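Local coordinates for TrwG component of type IV secretion system (Bartonella birtlesii, PDB 4JF8), which is a VirB8-family component of a type IV secretion system, probably helping to assemble the membrane-spanning secretion apparatus, at residues 143-148 with 162-167; 139-144 with 169-174; 44-49 with 109-114; 58-63 with 100-105. All coordinates share one frame; numbering follows the deposited sequence. Where two conformers were deposited one is given.

All four contacts belong to one VirB8 domain, in which helix 42-57 packs on a four-stranded antiparallel sheet. Interactions 1 and 2 are successive parts of a single strand pair, 137-147 with 164-173, with centres about 16 Å apart and Ile143 and Gly144 in common. Interactions 3 and 4 use strand 101-112 at the other border of the sheet, their centres about 24 Å apart. Along the chain, interaction 4 is nested within the loop closed by interaction 3, and both precede the other two. Asp45 joins interaction 3 to the tyrosines of interaction 1. Interactions 1, 3 and 4 also touch the second subunit, so helix 42-57 is fixed on the sheet partly at the dimer interface.

Interaction 1: 143-148 with 162-167; sequences IGYTYV and LGFQVT
Phe164 holds CG anti to its backbone N (chi1 177°), whereas Tyr147 holds CG anti to its carbonyl carbon (chi1 -63°), and the two rings meet on one face of an antiparallel strand pair, Phe164 CD1 lying 3.8 Å from Tyr147 CE2. The pair is offset edge-to-face: the edge of Phe164 turns toward the face of Tyr147, with planes 61° apart. Phe164 CE1 also comes 3.7 Å from Tyr145 CD1 in an oblique pair, so the three rings form an aromatic cluster. Leu162 lies side by side with Tyr147 and sets its CB 3.7 Å from Tyr147 CD2. On the other face Thr146 CG2 and Thr167 CG2 approach to 3.8 Å. Thr146 and Gln165 exchange backbone hydrogen bonds, and Val148 N reaches Gly163 O at 2.8 Å just past the strand end. Helix 42-57 covers the aromatic side: Trp48 meets the Phe164 ring, and the two carboxylate oxygens of Asp45 are hydrogen-bonded to the hydroxyls of Tyr145 and Tyr147. The cluster is therefore apolar where its rings touch yet polar at its phenol ends, and the paired hydroxyls would be expected to stabilise negative charge on Asp45.

Interaction 2: 139-144 with 169-174; sequences QIATIG and YRTDPE
Ile140 with Asp172 and Thr142 with Arg170 form antiparallel hydrogen-bonded pairs, from a tight Ile140 N to Asp172 O bond of 2.8 Å to a longer Arg170 N to Thr142 O bond of 3.2 Å. Ala141, Ile143, Tyr169 and Thr171 share the face turned to helix 42-57. Tyr169, with CG anti to the backbone N (chi1 -176°), lies side by side with Ile143 and points the same way, its CD1 3.8 Å from Ile143 CG1. Farther along the ring, Tyr169 CE1 rests 3.9 Å from Ala141 CB, while the hydroxyl bonds to Glu57 and Tyr52 meets the ring edge-to-face. The opposite face is mixed, with apolar Ile140 beside Thr142 and an ion pair. Ile140 CD1 packs 3.6 Å from CG of Glu174, whose carboxylate is salt-bridged to Arg108 and Arg121. Arg170 grips Asp172, two residues on in its own strand, side-on: NE bonds OD2 and NH2 bonds OD1, both at 2.8 Å. Each oxygen uses its syn lone pair and lies practically in the guanidinium plane, a geometry that fixes the rotation of both groups. A water joins this pair to the neighbouring strand, donating to Asp172 OD2 and Ile140 O and accepting from Thr142 OG1. A face largely covered by helix 42-57 and a mixed, more exposed face mark the last two neighbouring strands of the antiparallel sheet, joined through helix 154-159, consistent with the NTF2-like fold of VirB8 domains.

Interaction 3: 44-49 with 109-114; sequences VDRYWL and SIQPNG. With EDO (1,2-ethanediol), chain D.
Arg46 grips the carbonyl oxygen of Ile110 side-on, through two nitrogens: NE and NH2 each donate to Ile110 O at 2.9 Å. NH2 lies nearly along the C=O axis (170°), while NE is tilted from the carbonyl plane. The arginine chain, extended from CG to NE, slides past Ile110 in the opposite direction, with Arg46 CG 3.9 Å from Ile110 CG2. Beside the polar grip, Leu49 CD1 packs against the same methyl, Ile110 CG2, at 3.8 Å, and Ile110 CD1 reaches the helix backbone 3.7 Å from Arg46 O. Pro112 adds a looser contact, its CD 4.1 Å from Arg46 NE. Farther out, Glu42, one helical turn earlier, forms a salt bridge with Arg46 NH2 and probably helps to position the guanidinium. Leu49 is backed by Tyr145 and Ala118 of the sheet, and Ile110 by Val120. Part of the helix surface also meets the second subunit. Leu158 of that subunit packs on Arg46, Tyr47 and Ile110, and the Tyr47 hydroxyl is hydrogen-bonded to Tyr47 OH of the second subunit. An ethanediol, probably from the crystallisation liquor, accepts a bond from Trp48 NE1 through O2 at 2.9 Å and is also bound by Trp48 NE1 of the second subunit. Since Ser109 and Gln111 are the residues bonded to strand 117-128, the Ile110 carbonyl of this outermost strand finds its donors in the helix; the nearby positive charge would probably polarise that carbonyl and tie the helix to the sheet border beside the subunit interface.

Interaction 4: 58-63 with 100-105; sequences TYDYDT and KARITV
Tyr59 and Ile103 form the compact part of this contact, a single antiparallel hydrogen-bonded bridge in which Tyr59 N donates to Ile103 O at 3.0 Å and Ile103 N to Tyr59 O at 2.8 Å, each on a carbonyl lone pair. Tyr59 CB packs 3.8 Å from Ile103 CB. With CG anti to the backbone N (chi1 -176°), the Tyr59 ring brings its edge to Ala101, CD2 lying 3.3 Å from Ala101 O, while the hydroxyl bonds Ser98 and helices 64-73 and 93-97 add packing. Beside it Val105 CG2 lies 3.6 Å from Thr58 OG1, which is hydrogen-bonded to Leu54 O of helix 42-57 and linked by a water to Val105 N. The looser solvent side is ionic. In the conformer given, exposed Arg102 spans two carboxylates: NH2 bonds Asp62 OD2 at 3.0 Å, and NE makes a weak bond to Asp60 OD1, also at 3.0 Å. The Asp60 carboxylate and the guanidinium have planes 83° apart. Asp60 OD1 also accepts from Asp62 N, closing an Asx turn just ahead of helix 64-73. The whole is a helix-to-helix connection pinned to the start of edge strand 101-112 by one beta bridge and a salt-bridge network.

Interaction 1: 143-148 with 162-167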
loop_
_atom_site.group_PDB
_atom_site.type_symbol
_atom_site.label_atom_id
_atom_site.label_comp_id
_atom_site.label_asym_id
_atom_site.label_seq_id
_atom_site.Cartn_x
_atom_site.Cartn_y
_atom_site.Cartn_z
ATOM N N ILE A 143 3.291 9.887 17.631
ATOM C CA ILE A 143 2.008 9.576 16.999
ATOM C C ILE A 143 1.006 9.081 18.025
ATOM O O ILE A 143 1.293 8.167 18.803
ATOM C CB ILE A 143 2.181 8.491 15.928
ATOM C CG1 ILE A 143 3.346 8.852 15.002
ATOM C CG2 ILE A 143 0.891 8.320 15.132
ATOM C CD1 ILE A 143 3.563 7.888 13.857
ATOM N N GLY A 144 -0.176 9.688 18.035
ATOM C CA GLY A 144 -1.302 9.143 18.774
ATOM C C GLY A 144 -2.208 8.460 17.774
ATOM O O GLY A 144 -2.408 8.958 16.658
ATOM N N TYR A 145 -2.759 7.318 18.154
ATOM C CA TYR A 145 -3.584 6.527 17.230
ATOM C C TYR A 145 -4.617 5.725 17.977
ATOM O O TYR A 145 -4.506 5.513 19.186
ATOM C CB TYR A 145 -2.724 5.633 16.332
ATOM C CG TYR A 145 -2.010 4.515 17.051
ATOM C CD1 TYR A 145 -2.540 3.246 17.123
ATOM C CD2 TYR A 145 -0.775 4.739 17.662
ATOM C CE1 TYR A 145 -1.875 2.210 17.774
ATOM C CE2 TYR A 145 -0.104 3.724 18.320
ATOM C CZ TYR A 145 -0.646 2.453 18.361
ATOM O OH TYR A 145 0.028 1.427 18.998
ATOM N N THR A 146 -5.622 5.272 17.247
ATOM C CA THR A 146 -6.702 4.466 17.784
ATOM C C THR A 146 -7.280 3.667 16.622
ATOM O O THR A 146 -6.934 3.887 15.460
ATOM C CB THR A 146 -7.790 5.358 18.430
ATOM O OG1 THR A 146 -8.675 4.540 19.202
ATOM C CG2 THR A 146 -8.562 6.152 17.384
ATOM N N TYR A 147 -8.166 2.747 16.951
ATOM C CA TYR A 147 -8.928 2.001 15.944
ATOM C C TYR A 147 -10.400 2.216 16.236
ATOM O O TYR A 147 -10.861 1.884 17.334
ATOM C CB TYR A 147 -8.603 0.512 15.986
ATOM C CG TYR A 147 -7.170 0.148 15.656
ATOM C CD1 TYR A 147 -6.179 0.142 16.635
ATOM C CD2 TYR A 147 -6.819 -0.218 14.368
ATOM C CE1 TYR A 147 -4.887 -0.221 16.335
ATOM C CE2 TYR A 147 -5.528 -0.588 14.051
ATOM C CZ TYR A 147 -4.566 -0.590 15.036
ATOM O OH TYR A 147 -3.290 -1.015 14.715
ATOM N N VAL A 148 -11.119 2.752 15.265
ATOM C CA VAL A 148 -12.516 3.150 15.457
ATOM C C VAL A 148 -13.509 2.127 14.912
ATOM O O VAL A 148 -14.710 2.323 15.068
ATOM C CB VAL A 148 -12.805 4.555 14.883
ATOM C CG1 VAL A 148 -11.834 5.575 15.483
ATOM C CG2 VAL A 148 -12.783 4.589 13.365
ATOM N N LEU A 162 -9.822 -1.947 9.875
ATOM C CA LEU A 162 -9.970 -1.834 11.315
ATOM C C LEU A 162 -10.311 -0.442 11.774
ATOM O O LEU A 162 -10.492 -0.214 12.976
ATOM C CB LEU A 162 -8.692 -2.305 11.995
ATOM C CG LEU A 162 -8.158 -3.681 11.600
ATOM C CD1 LEU A 162 -6.876 -3.957 12.358
ATOM C CD2 LEU A 162 -9.183 -4.761 11.846
ATOM N N GLY A 163 -10.357 0.511 10.857
ATOM C CA GLY A 163 -10.562 1.898 11.241
ATOM C C GLY A 163 -9.388 2.481 11.982
ATOM O O GLY A 163 -9.570 3.248 12.928
ATOM N N PHE A 164 -8.174 2.132 11.568
ATOM C CA PHE A 164 -7.000 2.809 12.096
ATOM C C PHE A 164 -7.104 4.302 11.829
ATOM O O PHE A 164 -7.392 4.715 10.722
ATOM C CB PHE A 164 -5.742 2.250 11.422
ATOM C CG PHE A 164 -4.456 2.932 11.842
ATOM C CD1 PHE A 164 -3.842 2.619 13.048
ATOM C CD2 PHE A 164 -3.845 3.856 11.019
ATOM C CE1 PHE A 164 -2.650 3.222 13.429
ATOM C CE2 PHE A 164 -2.670 4.452 11.405
ATOM C CZ PHE A 164 -2.073 4.123 12.596
ATOM N N GLN A 165 -6.856 5.097 12.861
ATOM C CA GLN A 165 -6.914 6.550 12.779
ATOM C C GLN A 165 -5.795 7.156 13.592
ATOM O O GLN A 165 -5.668 6.878 14.800
ATOM C CB GLN A 165 -8.246 7.102 13.286
ATOM C CG GLN A 165 -9.446 6.739 12.444
ATOM C CD GLN A 165 -9.492 7.504 11.144
ATOM O OE1 GLN A 165 -8.840 7.140 10.132
ATOM N NE2 GLN A 165 -10.238 8.566 11.149
ATOM N N VAL A 166 -4.991 7.980 12.930
ATOM C CA VAL A 166 -4.004 8.806 13.616
ATOM C C VAL A 166 -4.752 10.003 14.182
ATOM O O VAL A 166 -5.391 10.771 13.434
ATOM C CB VAL A 166 -2.875 9.208 12.678
ATOM C CG1 VAL A 166 -1.994 10.295 13.297
ATOM C CG2 VAL A 166 -2.057 7.991 12.295
ATOM N N THR A 167 -4.657 10.164 15.510
ATOM C CA THR A 167 -5.374 11.213 16.238
ATOM C C THR A 167 -4.485 12.404 16.556
ATOM O O THR A 167 -4.988 13.486 16.857
ATOM C CB THR A 167 -5.947 10.664 17.554
ATOM O OG1 THR A 167 -4.858 10.163 18.346
ATOM C CG2 THR A 167 -6.966 9.561 17.267
HETATM O O HOH W 1 -5.270 8.208 20.210
#

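Interaction 2: 139-144 with 169-174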
loop_
_atom_site.group_PDB
_atom_site.type_symbol
_atom_site.label_atom_id
_atom_site.label_comp_id
_atom_site.label_asym_id
_atom_site.label_seq_id
_atom_site.Cartn_x
_atom_site.Cartn_y
_atom_site.Cartn_z
ATOM N N GLN A 139 14.802 12.127 12.017
ATOM C CA GLN A 139 13.565 12.626 12.587
ATOM C C GLN A 139 12.911 11.587 13.495
ATOM O O GLN A 139 13.218 10.394 13.418
ATOM C CB GLN A 139 12.585 12.990 11.469
ATOM C CG GLN A 139 13.090 14.086 10.540
ATOM C CD GLN A 139 12.057 14.524 9.518
ATOM O OE1 GLN A 139 12.282 14.451 8.312
ATOM N NE2 GLN A 139 10.908 14.968 9.998
ATOM N N ILE A 140 12.029 12.070 14.358
ATOM C CA ILE A 140 11.171 11.231 15.211
ATOM C C ILE A 140 9.750 11.708 15.036
ATOM O O ILE A 140 9.463 12.898 15.240
ATOM C CB ILE A 140 11.465 11.374 16.725
ATOM C CG1 ILE A 140 12.937 11.115 17.001
ATOM C CG2 ILE A 140 10.608 10.410 17.541
ATOM C CD1 ILE A 140 13.305 9.669 16.815
ATOM N N ALA A 141 8.847 10.797 14.656
ATOM C CA ALA A 141 7.414 11.087 14.696
ATOM C C ALA A 141 6.852 10.624 16.021
ATOM O O ALA A 141 7.140 9.506 16.459
ATOM C CB ALA A 141 6.663 10.396 13.575
ATOM N N THR A 142 6.055 11.479 16.646
ATOM C CA THR A 142 5.338 11.124 17.877
ATOM C C THR A 142 3.887 11.058 17.468
ATOM O O THR A 142 3.331 12.043 16.962
ATOM C CB THR A 142 5.576 12.165 18.995
ATOM O OG1 THR A 142 6.977 12.241 19.272
ATOM C CG2 THR A 142 4.818 11.788 20.240
ATOM N N ILE A 143 3.291 9.887 17.631
ATOM C CA ILE A 143 2.008 9.576 16.999
ATOM C C ILE A 143 1.006 9.081 18.025
ATOM O O ILE A 143 1.293 8.167 18.803
ATOM C CB ILE A 143 2.181 8.491 15.928
ATOM C CG1 ILE A 143 3.346 8.852 15.002
ATOM C CG2 ILE A 143 0.891 8.320 15.132
ATOM C CD1 ILE A 143 3.563 7.888 13.857
ATOM N N GLY A 144 -0.176 9.688 18.035
ATOM C CA GLY A 144 -1.302 9.143 18.774
ATOM C C GLY A 144 -2.208 8.460 17.774
ATOM O O GLY A 144 -2.408 8.958 16.658
ATOM N N TYR A 169 -0.227 13.839 15.348
ATOM C CA TYR A 169 1.003 13.544 14.632
ATOM C C TYR A 169 1.885 14.772 14.613
ATOM O O TYR A 169 1.478 15.814 14.121
ATOM C CB TYR A 169 0.688 13.101 13.207
ATOM C CG TYR A 169 1.887 12.683 12.409
ATOM C CD1 TYR A 169 2.283 11.353 12.380
ATOM C CD2 TYR A 169 2.618 13.586 11.648
ATOM C CE1 TYR A 169 3.359 10.942 11.630
ATOM C CE2 TYR A 169 3.692 13.183 10.901
ATOM C CZ TYR A 169 4.063 11.853 10.891
ATOM O OH TYR A 169 5.132 11.401 10.146
ATOM N N ARG A 170 3.104 14.608 15.089
ATOM C CA ARG A 170 4.135 15.620 14.933
ATOM C C ARG A 170 5.447 14.950 14.614
ATOM O O ARG A 170 5.647 13.768 14.934
ATOM C CB ARG A 170 4.292 16.476 16.199
ATOM C CG ARG A 170 4.675 15.696 17.437
ATOM C CD ARG A 170 4.872 16.592 18.662
ATOM N NE ARG A 170 5.935 17.571 18.453
ATOM C CZ ARG A 170 5.824 18.899 18.516
ATOM N NH1 ARG A 170 4.698 19.510 18.874
ATOM N NH2 ARG A 170 6.898 19.623 18.250
ATOM N N THR A 171 6.351 15.705 13.983
ATOM C CA THR A 171 7.731 15.257 13.748
ATOM C C THR A 171 8.688 16.273 14.342
ATOM O O THR A 171 8.380 17.464 14.423
ATOM C CB THR A 171 8.032 15.057 12.254
ATOM O OG1 THR A 171 7.774 16.279 11.566
ATOM C CG2 THR A 171 7.176 13.969 11.678
ATOM N N ASP A 172 9.821 15.760 14.824
ATOM C CA ASP A 172 10.864 16.587 15.428
ATOM C C ASP A 172 12.219 15.988 15.080
ATOM O O ASP A 172 12.333 14.797 14.838
ATOM C CB ASP A 172 10.700 16.569 16.940
ATOM C CG ASP A 172 9.402 17.215 17.402
ATOM O OD1 ASP A 172 9.311 18.460 17.473
ATOM O OD2 ASP A 172 8.415 16.483 17.673
ATOM N N PRO A 173 13.294 16.798 15.145
ATOM C CA PRO A 173 14.629 16.243 14.995
ATOM C C PRO A 173 14.942 15.233 16.093
ATOM O O PRO A 173 14.600 15.437 17.259
ATOM C CB PRO A 173 15.539 17.477 15.123
ATOM C CG PRO A 173 14.671 18.613 14.694
ATOM C CD PRO A 173 13.323 18.271 15.239
ATOM N N GLU A 174 15.612 14.159 15.702
ATOM C CA GLU A 174 16.080 13.175 16.672
ATOM C C GLU A 174 17.262 13.728 17.447
ATOM O O GLU A 174 18.074 14.434 16.911
ATOM C CB GLU A 174 16.509 11.891 15.955
ATOM C CG GLU A 174 16.725 10.709 16.898
ATOM C CD GLU A 174 17.181 9.445 16.198
ATOM O OE1 GLU A 174 17.515 9.508 15.009
ATOM O OE2 GLU A 174 17.262 8.402 16.883
HETATM O O HOH W 2 8.358 15.775 8.893
HETATM O O HOH W 3 8.402 13.835 17.595
#

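Interaction 3: 44-49 with 109-114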
loop_
_atom_site.group_PDB
_atom_site.type_symbol
_atom_site.label_atom_id
_atom_site.label_comp_id
_atom_site.label_asym_id
_atom_site.label_seq_id
_atom_site.Cartn_x
_atom_site.Cartn_y
_atom_site.Cartn_z
ATOM N N VAL A 44 0.602 -5.677 14.317
ATOM C CA VAL A 44 -0.408 -4.978 13.537
ATOM C C VAL A 44 -0.288 -3.465 13.705
ATOM O O VAL A 44 -0.360 -2.724 12.718
ATOM C CB VAL A 44 -1.825 -5.499 13.829
ATOM C CG1 VAL A 44 -2.867 -4.594 13.205
ATOM C CG2 VAL A 44 -1.942 -6.943 13.323
ATOM N N ASP A 45 -0.053 -2.980 14.917
ATOM C CA ASP A 45 0.081 -1.546 15.106
ATOM C C ASP A 45 1.296 -1.049 14.301
ATOM O O ASP A 45 1.242 -0.006 13.645
ATOM C CB ASP A 45 0.272 -1.174 16.573
ATOM C CG ASP A 45 -0.980 -1.328 17.416
ATOM O OD1 ASP A 45 -2.034 -1.789 16.954
ATOM O OD2 ASP A 45 -0.873 -1.009 18.643
ATOM N N ARG A 46 2.403 -1.791 14.329
ATOM C CA ARG A 46 3.592 -1.394 13.563
ATOM C C ARG A 46 3.298 -1.340 12.066
ATOM O O ARG A 46 3.776 -0.446 11.384
ATOM C CB ARG A 46 4.781 -2.317 13.836
ATOM C CG ARG A 46 5.453 -2.066 15.179
ATOM C CD ARG A 46 6.646 -2.971 15.368
ATOM N NE ARG A 46 7.492 -2.466 16.445
ATOM C CZ ARG A 46 8.341 -3.189 17.169
ATOM N NH1 ARG A 46 8.481 -4.497 16.969
ATOM N NH2 ARG A 46 9.039 -2.587 18.118
ATOM N N TYR A 47 2.503 -2.283 11.557
ATOM C CA TYR A 47 2.121 -2.263 10.140
ATOM C C TYR A 47 1.451 -0.936 9.795
ATOM O O TYR A 47 1.842 -0.269 8.815
ATOM C CB TYR A 47 1.188 -3.428 9.820
ATOM C CG TYR A 47 0.624 -3.378 8.423
ATOM C CD1 TYR A 47 1.367 -3.822 7.346
ATOM C CD2 TYR A 47 -0.632 -2.817 8.163
ATOM C CE1 TYR A 47 0.871 -3.765 6.051
ATOM C CE2 TYR A 47 -1.138 -2.747 6.871
ATOM C CZ TYR A 47 -0.369 -3.210 5.822
ATOM O OH TYR A 47 -0.839 -3.142 4.526
ATOM N N TRP A 48 0.449 -0.542 10.569
ATOM C CA TRP A 48 -0.288 0.691 10.286
ATOM C C TRP A 48 0.537 1.956 10.501
ATOM O O TRP A 48 0.478 2.887 9.692
ATOM C CB TRP A 48 -1.623 0.743 11.047
ATOM C CG TRP A 48 -2.565 -0.263 10.477
ATOM C CD1 TRP A 48 -2.953 -1.444 11.049
ATOM C CD2 TRP A 48 -3.181 -0.218 9.187
ATOM N NE1 TRP A 48 -3.768 -2.130 10.187
ATOM C CE2 TRP A 48 -3.919 -1.408 9.031
ATOM C CE3 TRP A 48 -3.152 0.701 8.131
ATOM C CZ2 TRP A 48 -4.632 -1.686 7.853
ATOM C CZ3 TRP A 48 -3.874 0.422 6.993
ATOM C CH2 TRP A 48 -4.596 -0.755 6.863
ATOM N N LEU A 49 1.332 1.978 11.567
ATOM C CA LEU A 49 2.204 3.115 11.830
ATOM C C LEU A 49 3.235 3.292 10.731
ATOM O O LEU A 49 3.525 4.417 10.324
ATOM C CB LEU A 49 2.894 2.943 13.183
ATOM C CG LEU A 49 1.929 3.059 14.380
ATOM C CD1 LEU A 49 2.539 2.419 15.628
ATOM C CD2 LEU A 49 1.483 4.495 14.650
ATOM N N SER A 109 12.949 2.482 13.235
ATOM C CA SER A 109 12.321 1.768 14.370
ATOM C C SER A 109 10.967 2.357 14.648
ATOM O O SER A 109 10.709 3.532 14.362
ATOM C CB SER A 109 13.212 1.802 15.617
ATOM O OG SER A 109 13.395 3.117 16.072
ATOM N N ILE A 110 10.104 1.536 15.236
ATOM C CA ILE A 110 8.742 1.919 15.611
ATOM C C ILE A 110 8.498 1.364 16.993
ATOM O O ILE A 110 8.599 0.137 17.198
ATOM C CB ILE A 110 7.686 1.315 14.641
ATOM C CG1 ILE A 110 7.955 1.783 13.215
ATOM C CG2 ILE A 110 6.283 1.701 15.097
ATOM C CD1 ILE A 110 7.060 1.133 12.175
ATOM N N GLN A 111 8.203 2.244 17.941
ATOM C CA GLN A 111 8.002 1.834 19.333
ATOM C C GLN A 111 6.623 2.256 19.843
ATOM O O GLN A 111 6.450 3.376 20.332
ATOM C CB GLN A 111 9.093 2.412 20.237
ATOM C CG GLN A 111 10.502 1.936 19.907
ATOM C CD GLN A 111 10.645 0.418 19.831
ATOM O OE1 GLN A 111 9.893 -0.337 20.459
ATOM N NE2 GLN A 111 11.627 -0.038 19.053
ATOM N N PRO A 112 5.630 1.362 19.740
ATOM C CA PRO A 112 4.356 1.655 20.369
ATOM C C PRO A 112 4.490 1.450 21.869
ATOM O O PRO A 112 5.291 0.606 22.312
ATOM C CB PRO A 112 3.409 0.605 19.778
ATOM C CG PRO A 112 4.182 -0.139 18.740
ATOM C CD PRO A 112 5.623 0.059 19.055
ATOM N N ASN A 113 3.736 2.220 22.652
ATOM C CA ASN A 113 3.729 2.027 24.105
ATOM C C ASN A 113 2.610 1.096 24.560
ATOM O O ASN A 113 2.507 0.811 25.769
ATOM C CB ASN A 113 3.723 3.356 24.848
ATOM C CG ASN A 113 2.428 4.109 24.733
ATOM O OD1 ASN A 113 1.485 3.699 24.046
ATOM N ND2 ASN A 113 2.364 5.224 25.431
ATOM N N GLY A 114 1.779 0.624 23.634
ATOM C CA GLY A 114 0.654 -0.266 23.934
ATOM C C GLY A 114 -0.581 0.463 24.440
ATOM O O GLY A 114 -1.606 -0.157 24.718
HETATM C C1 EDO D . -4.629 -5.617 7.910
HETATM O O1 EDO D . -5.163 -6.895 8.273
HETATM C C2 EDO D . -3.507 -5.292 8.878
HETATM O O2 EDO D . -4.121 -5.009 10.142
#

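Interaction 4: 58-63 with 100-105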
loop_
_atom_site.group_PDB
_atom_site.type_symbol
_atom_site.label_atom_id
_atom_site.label_comp_id
_atom_site.label_asym_id
_atom_site.label_seq_id
_atom_site.Cartn_x
_atom_site.Cartn_y
_atom_site.Cartn_z
ATOM N N THR A 58 6.851 10.571 2.639
ATOM C CA THR A 58 7.407 10.414 1.290
ATOM C C THR A 58 6.899 11.490 0.371
ATOM O O THR A 58 5.700 11.799 0.404
ATOM C CB THR A 58 7.019 9.047 0.692
ATOM O OG1 THR A 58 7.649 8.001 1.439
ATOM C CG2 THR A 58 7.413 8.941 -0.776
ATOM N N TYR A 59 7.789 12.083 -0.421
ATOM C CA TYR A 59 7.346 12.920 -1.533
ATOM C C TYR A 59 7.856 12.296 -2.804
ATOM O O TYR A 59 9.063 12.225 -3.028
ATOM C CB TYR A 59 7.823 14.395 -1.436
ATOM C CG TYR A 59 7.228 15.163 -2.578
ATOM C CD1 TYR A 59 5.960 15.689 -2.497
ATOM C CD2 TYR A 59 7.922 15.300 -3.782
ATOM C CE1 TYR A 59 5.385 16.343 -3.558
ATOM C CE2 TYR A 59 7.350 15.948 -4.863
ATOM C CZ TYR A 59 6.085 16.478 -4.737
ATOM O OH TYR A 59 5.470 17.117 -5.802
ATOM N N ASP A 60 6.943 11.856 -3.661
ATOM C CA ASP A 60 7.342 11.237 -4.921
ATOM C C ASP A 60 6.189 11.457 -5.866
ATOM O O ASP A 60 5.122 10.891 -5.672
ATOM C CB ASP A 60 7.642 9.751 -4.708
ATOM C CG ASP A 60 8.158 9.052 -5.952
ATOM O OD1 ASP A 60 8.029 9.580 -7.062
ATOM O OD2 ASP A 60 8.679 7.925 -5.750
ATOM N N TYR A 61 6.394 12.246 -6.907
ATOM C CA TYR A 61 5.366 12.563 -7.886
ATOM C C TYR A 61 4.738 11.301 -8.469
ATOM O O TYR A 61 3.548 11.284 -8.797
ATOM C CB TYR A 61 6.033 13.374 -8.991
ATOM C CG TYR A 61 5.135 14.042 -9.990
ATOM C CD1 TYR A 61 4.480 15.222 -9.670
ATOM C CD2 TYR A 61 4.980 13.525 -11.272
ATOM C CE1 TYR A 61 3.676 15.861 -10.591
ATOM C CE2 TYR A 61 4.178 14.156 -12.202
ATOM C CZ TYR A 61 3.528 15.321 -11.855
ATOM O OH TYR A 61 2.717 15.962 -12.766
ATOM N N ASP A 62 5.550 10.258 -8.607
ATOM C CA ASP A 62 5.081 8.981 -9.163
ATOM C C ASP A 62 4.041 8.299 -8.290
ATOM O O ASP A 62 3.248 7.504 -8.814
ATOM C CB ASP A 62 6.234 7.999 -9.387
ATOM C CG ASP A 62 7.229 8.472 -10.436
ATOM O OD1 ASP A 62 6.905 9.383 -11.218
ATOM O OD2 ASP A 62 8.339 7.920 -10.406
ATOM N N THR A 63 4.042 8.547 -6.983
ATOM C CA THR A 63 3.136 7.850 -6.070
ATOM C C THR A 63 2.330 8.824 -5.225
ATOM O O THR A 63 1.602 8.393 -4.330
ATOM C CB THR A 63 3.896 6.869 -5.168
ATOM O OG1 THR A 63 4.860 7.570 -4.367
ATOM C CG2 THR A 63 4.595 5.797 -6.005
ATOM N N LYS A 100 10.251 17.413 -9.732
ATOM C CA LYS A 100 11.667 17.736 -9.827
ATOM C C LYS A 100 12.456 17.371 -8.583
ATOM O O LYS A 100 13.639 17.640 -8.491
ATOM C CB LYS A 100 11.813 19.225 -10.136
ATOM C CG LYS A 100 11.163 19.650 -11.468
ATOM C CD LYS A 100 11.684 18.825 -12.639
ATOM C CE LYS A 100 11.283 19.401 -13.999
ATOM N NZ LYS A 100 9.862 19.154 -14.361
ATOM N N ALA A 101 11.808 16.737 -7.611
ATOM C CA ALA A 101 12.517 16.204 -6.451
ATOM C C ALA A 101 11.689 15.128 -5.812
ATOM O O ALA A 101 10.456 15.154 -5.914
ATOM C CB ALA A 101 12.771 17.293 -5.433
ATOM N N ARG A 102 12.388 14.220 -5.139
ATOM C CA ARG A 102 11.770 13.198 -4.301
ATOM C C ARG A 102 12.311 13.392 -2.895
ATOM O O ARG A 102 13.465 13.788 -2.724
ATOM C CB ARG A 102 12.149 11.788 -4.768
ATOM C CG ARG A 102 11.417 11.283 -5.986
ATOM C CD ARG A 102 11.606 9.787 -6.212
ATOM N NE ARG A 102 11.005 9.368 -7.469
ATOM C CZ ARG A 102 11.646 9.432 -8.628
ATOM N NH1 ARG A 102 12.899 9.835 -8.641
ATOM N NH2 ARG A 102 11.051 9.056 -9.750
ATOM N N ILE A 103 11.487 13.089 -1.907
ATOM C CA ILE A 103 11.913 12.966 -0.512
ATOM C C ILE A 103 11.722 11.503 -0.169
ATOM O O ILE A 103 10.594 11.007 -0.144
ATOM C CB ILE A 103 11.137 13.868 0.445
ATOM C CG1 ILE A 103 11.339 15.352 0.120
ATOM C CG2 ILE A 103 11.636 13.609 1.877
ATOM C CD1 ILE A 103 10.444 16.281 0.898
ATOM N N THR A 104 12.831 10.829 0.048
ATOM C CA THR A 104 12.835 9.399 0.321
ATOM C C THR A 104 12.952 9.150 1.812
ATOM O O THR A 104 13.728 9.813 2.502
ATOM C CB THR A 104 13.926 8.726 -0.503
ATOM O OG1 THR A 104 13.720 9.107 -1.881
ATOM C CG2 THR A 104 13.824 7.235 -0.403
ATOM N N VAL A 105 12.153 8.205 2.292
ATOM C CA VAL A 105 11.976 7.953 3.725
ATOM C C VAL A 105 12.464 6.554 4.045
ATOM O O VAL A 105 12.096 5.590 3.353
ATOM C CB VAL A 105 10.489 8.057 4.099
ATOM C CG1 VAL A 105 10.270 7.694 5.566
ATOM C CG2 VAL A 105 9.956 9.443 3.794
HETATM O O HOH W 4 10.040 7.028 0.688
HETATM O O HOH W 5 8.872 13.540 -7.458
#